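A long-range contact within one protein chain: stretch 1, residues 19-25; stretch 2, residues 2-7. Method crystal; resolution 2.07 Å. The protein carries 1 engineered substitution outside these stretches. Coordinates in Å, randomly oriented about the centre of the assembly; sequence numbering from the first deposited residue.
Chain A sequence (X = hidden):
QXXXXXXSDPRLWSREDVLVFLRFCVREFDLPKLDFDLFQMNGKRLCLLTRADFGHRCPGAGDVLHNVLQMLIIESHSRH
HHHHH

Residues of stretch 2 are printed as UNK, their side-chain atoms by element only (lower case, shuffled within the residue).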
# COMPACT_ATOMS: atom_id res chain seq x y z
N LEU A 19 15.48 3.00 -8.40
CA LEU A 19 15.21 4.14 -7.52
C LEU A 19 14.00 4.94 -8.00
O LEU A 19 13.22 5.41 -7.18
CB LEU A 19 16.44 5.05 -7.43
CG LEU A 19 17.70 4.41 -6.83
CD1 LEU A 19 18.81 5.45 -6.76
CD2 LEU A 19 17.41 3.85 -5.45
N VAL A 20 13.87 5.10 -9.31
CA VAL A 20 12.75 5.84 -9.89
C VAL A 20 11.46 5.14 -9.48
O VAL A 20 10.51 5.78 -9.02
CB VAL A 20 12.84 5.88 -11.44
CG1 VAL A 20 11.50 6.26 -12.04
CG2 VAL A 20 13.91 6.88 -11.85
N PHE A 21 11.44 3.82 -9.64
CA PHE A 21 10.28 3.02 -9.27
C PHE A 21 9.91 3.23 -7.81
O PHE A 21 8.74 3.47 -7.49
CB PHE A 21 10.57 1.53 -9.48
CG PHE A 21 9.54 0.64 -8.88
CD1 PHE A 21 8.26 0.57 -9.42
CD2 PHE A 21 9.84 -0.14 -7.75
CE1 PHE A 21 7.29 -0.25 -8.85
CE2 PHE A 21 8.87 -0.96 -7.18
CZ PHE A 21 7.59 -1.02 -7.73
N LEU A 22 10.89 3.15 -6.92
CA LEU A 22 10.61 3.34 -5.50
C LEU A 22 10.11 4.75 -5.18
O LEU A 22 9.14 4.90 -4.44
CB LEU A 22 11.85 3.00 -4.68
CG LEU A 22 12.21 1.51 -4.81
CD1 LEU A 22 13.62 1.26 -4.26
CD2 LEU A 22 11.16 0.67 -4.08
N ARG A 23 10.74 5.78 -5.76
CA ARG A 23 10.31 7.16 -5.51
C ARG A 23 8.88 7.36 -6.00
O ARG A 23 8.07 8.02 -5.35
CB ARG A 23 11.25 8.15 -6.20
CG ARG A 23 12.68 8.08 -5.68
CD ARG A 23 13.41 9.37 -5.98
NE ARG A 23 14.50 9.58 -5.05
CZ ARG A 23 15.78 9.60 -5.39
NH1 ARG A 23 16.14 9.43 -6.65
NH2 ARG A 23 16.70 9.78 -4.45
N PHE A 24 8.59 6.79 -7.16
CA PHE A 24 7.25 6.85 -7.75
C PHE A 24 6.27 6.16 -6.80
O PHE A 24 5.16 6.65 -6.58
CB PHE A 24 7.28 6.13 -9.11
CG PHE A 24 5.92 5.80 -9.65
CD1 PHE A 24 5.23 6.73 -10.43
CD2 PHE A 24 5.33 4.57 -9.38
CE1 PHE A 24 3.96 6.43 -10.92
CE2 PHE A 24 4.06 4.27 -9.86
CZ PHE A 24 3.38 5.20 -10.64
N CYS A 25 6.67 5.02 -6.24
CA CYS A 25 5.80 4.28 -5.31
C CYS A 25 5.54 5.05 -4.01
O CYS A 25 4.42 5.05 -3.50
CB CYS A 25 6.40 2.92 -4.96
SG CYS A 25 6.27 1.72 -6.30
N UNK A 2 3.32 3.57 -14.78
CA UNK A 2 4.39 4.45 -14.23
C UNK A 2 5.27 5.01 -15.35
O UNK A 2 4.98 4.81 -16.53
c UNK A 2 7.00 2.08 -12.50
c UNK A 2 5.23 1.33 -14.11
c UNK A 2 6.10 2.49 -13.66
c UNK A 2 5.23 3.67 -13.21
N UNK A 3 6.37 5.72 -15.00
CA UNK A 3 7.25 6.27 -16.02
C UNK A 3 7.47 5.34 -17.21
O UNK A 3 7.82 4.18 -17.03
c UNK A 3 8.54 6.54 -15.25
c UNK A 3 8.01 6.99 -13.94
c UNK A 3 6.89 6.01 -13.65
N UNK A 4 7.26 5.86 -18.43
CA UNK A 4 7.43 5.10 -19.68
C UNK A 4 8.90 4.80 -19.99
O UNK A 4 9.20 3.96 -20.83
c UNK A 4 6.79 6.01 -20.72
c UNK A 4 7.11 7.38 -20.19
c UNK A 4 6.81 7.23 -18.72
N UNK A 5 9.79 5.51 -19.30
CA UNK A 5 11.22 5.33 -19.48
C UNK A 5 11.68 3.97 -18.94
O UNK A 5 12.63 3.38 -19.46
c UNK A 5 11.98 6.44 -18.76
o UNK A 5 11.55 7.72 -19.21
N UNK A 6 11.01 3.49 -17.90
CA UNK A 6 11.35 2.21 -17.30
C UNK A 6 10.98 1.03 -18.18
O UNK A 6 9.87 0.98 -18.71
c UNK A 6 10.64 2.05 -15.95
c UNK A 6 10.35 2.42 -13.51
c UNK A 6 11.94 3.86 -14.80
c UNK A 6 11.35 2.47 -14.66
N UNK A 7 11.90 0.06 -18.35
CA UNK A 7 11.56 -1.09 -19.20
C UNK A 7 10.43 -1.89 -18.55
O UNK A 7 10.29 -1.90 -17.32
c UNK A 7 13.29 -0.01 -17.90
c UNK A 7 13.59 -1.48 -18.05
c UNK A 7 12.88 -1.86 -19.28

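Position 2 carries four side-chain carbons and no heteroatom. The first, CB, bonds to a second carbon that forks into two termini, a pattern that fits leucine rather than isoleucine, whose branch lies at CB. The CB sits over one face of the Phe-24 ring, 3.6 Å from its centroid and 16° off the ring normal, and one terminal carbon approaches the Phe-21 ring near its plane. Position 2 is Leu-2. With chi1 at 66° (p), Leu-2 CB lies 3.5 Å from Phe-24 CZ in a CH-pi arrangement, and Leu-2 CD1 lies 3.7 Å from Phe-21 CD1, at the ring edge.

Position 3 has three carbons, the last of which closes onto the backbone N; the ring touches Phe-24 and Val-20. The closure makes the residue proline. Pro-3 places CD 3.7 Å from Phe-24 CD1 and CG 4.0 Å from Val-20 CG1, bridging two side chains one helical turn apart.

Position 4 repeats the three-carbon ring closed on N, but its side chain is out of reach of stretch 1. The ring is again the mark of proline. Pro-4, with phi/psi of -71/-15°, serves as an inner residue of a turn rather than as a contact.

Position 5 shows one carbon followed by one oxygen, and its side chain is out of reach of stretch 1. The pair of atoms identifies serine. Ser-5 (chi1 -56°, m) is exposed.

Position 6 again has four carbons forked at the second, with both termini directed to the helix: one terminus lies against Val-20; the other lies near Phe-21 and within reach of Val-20 as well. This is Leu-6. CD1 is 3.7 Å from Val-20 CG1, and CD2 is 4.1 Å from Phe-21 CB. The type I turn from Pro-3 to Leu-6 brings the chain back to the helix here; its closing bond, Leu-6 N to Pro-3 O at 3.4 Å, is weak.

Position 7 has three carbons in a ring onto N, out of reach of stretch 1: Pro-7, which makes no contact.

The contact is apolar throughout, with no hydrogen bond between the stretches and 268 Å² buried in total. The helix is held by its own backbone bonds, such as Phe-24 N to Val-20 O at 2.9 Å, which set Val-20 and Phe-24 one turn apart, both with CA-to-CB directed toward the other stretch. Leu-2, Pro-3 and Leu-6 pack against these two and Phe-21, while the turn carries Pro-4 and Ser-5 out of reach.

Stretch 2 2-7: LPPSLP
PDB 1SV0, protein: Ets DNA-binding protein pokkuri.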